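Local coordinates for surface-associated protein CshB (Streptococcus gordonii, PDB 6YZG) that is a cell-wall-anchored streptococcal surface adhesin, represented by its second non-repetitive domain, and probably binds host ligands such as fibronectin, at residues Ala148-Phe153 with Pro227-Glu232. Residues are numbered along the deposited sequence; the frame is centred on the assembly and turned at random.
Sequences ANPGEF and PNRSNE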
loop_
_atom_site.group_PDB
_atom_site.type_symbol
_atom_site.label_atom_id
_atom_site.label_comp_id
_atom_site.label_asym_id
_atom_site.label_seq_id
_atom_site.Cartn_x
_atom_site.Cartn_y
_atom_site.Cartn_z
ATOM N N ALA A 148 -5.347 2.214 2.623
ATOM C CA ALA A 148 -6.325 1.127 2.705
ATOM C C ALA A 148 -6.127 0.151 1.537
ATOM O O ALA A 148 -6.082 0.559 0.420
ATOM C CB ALA A 148 -7.708 1.723 2.670
ATOM N N ASN A 149 -5.965 -1.100 1.879
ATOM C CA ASN A 149 -6.030 -2.200 0.915
ATOM C C ASN A 149 -7.507 -2.573 0.760
ATOM O O ASN A 149 -8.384 -2.061 1.458
ATOM C CB ASN A 149 -5.066 -3.282 1.378
ATOM C CG ASN A 149 -5.487 -4.026 2.609
ATOM O OD1 ASN A 149 -6.638 -4.445 2.708
ATOM N ND2 ASN A 149 -4.535 -4.272 3.510
ATOM N N PRO A 150 -7.881 -3.455 -0.176
ATOM C CA PRO A 150 -9.271 -3.768 -0.430
ATOM C C PRO A 150 -10.050 -4.375 0.741
ATOM O O PRO A 150 -11.268 -4.394 0.630
ATOM C CB PRO A 150 -9.187 -4.788 -1.587
ATOM C CG PRO A 150 -7.900 -4.427 -2.261
ATOM C CD PRO A 150 -6.965 -4.128 -1.119
ATOM N N GLY A 151 -9.423 -4.864 1.804
ATOM C CA GLY A 151 -10.117 -5.335 3.007
ATOM C C GLY A 151 -10.123 -4.360 4.150
ATOM O O GLY A 151 -10.458 -4.773 5.244
ATOM N N GLU A 152 -9.741 -3.121 3.904
ATOM C CA GLU A 152 -9.661 -2.081 4.969
ATOM C C GLU A 152 -10.694 -1.013 4.610
ATOM O O GLU A 152 -10.623 -0.468 3.519
ATOM C CB GLU A 152 -8.270 -1.465 5.149
ATOM C CG GLU A 152 -7.219 -2.508 5.526
ATOM C CD GLU A 152 -5.800 -1.973 5.639
ATOM O OE1 GLU A 152 -5.365 -1.301 4.690
ATOM O OE2 GLU A 152 -5.153 -2.201 6.662
ATOM N N PHE A 153 -11.659 -0.748 5.492
ATOM C CA PHE A 153 -12.810 0.119 5.180
ATOM C C PHE A 153 -12.792 1.354 6.056
ATOM O O PHE A 153 -12.708 1.255 7.296
ATOM C CB PHE A 153 -14.116 -0.662 5.392
ATOM C CG PHE A 153 -14.188 -2.019 4.709
ATOM C CD1 PHE A 153 -13.680 -2.211 3.438
ATOM C CD2 PHE A 153 -14.684 -3.082 5.389
ATOM C CE1 PHE A 153 -13.740 -3.456 2.844
ATOM C CE2 PHE A 153 -14.670 -4.365 4.850
ATOM C CZ PHE A 153 -14.287 -4.523 3.537
ATOM N N PRO A 227 -16.394 2.723 1.277
ATOM C CA PRO A 227 -14.954 2.731 1.392
ATOM C C PRO A 227 -14.187 2.663 0.066
ATOM O O PRO A 227 -14.537 2.024 -0.822
ATOM C CB PRO A 227 -14.700 1.475 2.245
ATOM C CG PRO A 227 -15.764 0.545 1.777
ATOM C CD PRO A 227 -16.973 1.444 1.632
ATOM N N ASN A 228 -13.092 3.391 0.046
ATOM C CA ASN A 228 -12.214 3.416 -1.136
ATOM C C ASN A 228 -10.757 3.138 -0.777
ATOM O O ASN A 228 -10.427 2.915 0.348
ATOM C CB ASN A 228 -12.122 4.834 -1.676
ATOM C CG ASN A 228 -13.469 5.447 -1.937
ATOM O OD1 ASN A 228 -14.275 4.898 -2.643
ATOM N ND2 ASN A 228 -13.699 6.590 -1.327
ATOM N N ARG A 229 -9.934 3.209 -1.823
ATOM C CA ARG A 229 -8.451 3.194 -1.722
ATOM C C ARG A 229 -7.879 4.143 -2.775
ATOM O O ARG A 229 -8.419 4.257 -3.850
ATOM C CB ARG A 229 -7.891 1.781 -1.709
ATOM C CG ARG A 229 -8.386 0.849 -2.798
ATOM C CD ARG A 229 -7.848 -0.512 -2.493
ATOM N NE ARG A 229 -6.468 -0.448 -2.060
ATOM C CZ ARG A 229 -5.471 -0.967 -2.745
ATOM N NH1 ARG A 229 -4.232 -0.870 -2.307
ATOM N NH2 ARG A 229 -5.743 -1.603 -3.864
ATOM N N SER A 230 -6.828 4.867 -2.403
ATOM C CA SER A 230 -6.091 5.799 -3.305
ATOM C C SER A 230 -5.454 4.951 -4.413
ATOM O O SER A 230 -5.109 3.799 -4.069
ATOM C CB SER A 230 -5.041 6.619 -2.579
ATOM O OG SER A 230 -4.177 7.234 -3.532
ATOM N N ASN A 231 -5.418 5.481 -5.654
ATOM C CA ASN A 231 -5.114 4.736 -6.909
ATOM C C ASN A 231 -3.807 5.239 -7.548
ATOM O O ASN A 231 -3.418 4.677 -8.602
ATOM C CB ASN A 231 -6.297 4.780 -7.905
ATOM C CG ASN A 231 -6.439 6.059 -8.709
ATOM O OD1 ASN A 231 -5.792 7.059 -8.419
ATOM N ND2 ASN A 231 -7.325 6.064 -9.699
ATOM N N GLU A 232 -3.152 6.254 -6.978
ATOM C CA GLU A 232 -1.920 6.801 -7.602
ATOM C C GLU A 232 -0.718 6.370 -6.761
ATOM O O GLU A 232 -0.587 6.841 -5.612
ATOM C CB GLU A 232 -2.002 8.308 -7.855
ATOM C CG GLU A 232 -2.228 9.176 -6.631
ATOM C CD GLU A 232 -2.145 10.650 -6.992
ATOM O OE1 GLU A 232 -1.465 11.409 -6.267
ATOM O OE2 GLU A 232 -2.744 11.029 -8.024
HETATM O O HOH W 1 -11.350 2.159 2.875
#
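Arg229, on strand 224-229, wraps its side chain around the carbonyl oxygen of Ala148, just ahead of the type I turn Asn149-Glu152, pinning the loop that leads into strand 153-158 to the neighbouring antiparallel strand of this non-repetitive domain. Arg229 CB lies only 3.0 Å from Ala148 O. The first torsion (chi1 50°) sets CG in the crowded position between backbone N and carbonyl carbon; Arg229 CD then passes 3.7 Å from Pro150 N, and a bend at chi3 (-42°) brings NE back to the carbonyl. Arg229 NE donates to Ala148 O over 2.7 Å, nearly straight at 169°, on a lone pair and within the guanidinium plane. Beyond it, CZ and NH2 lie against Pro150, whose CD sits over one guanidinium face. Glu152 N to Asn149 O closes the turn, and Glu152 OE1 takes the N-H of Asn149 on its anti lone pair. Pro227 sets CG 3.8 Å from Phe153 CD1, and a water bridges Glu152 O and Asn228 O. Phe153 also pairs with a strand of the second subunit, continuing the sheet across the interface. With NE on the oxygen of the Ala148-Asn149 peptide and Glu152 on its N-H, guanidinium and carboxylate, if charged as expected, would probably polarise it.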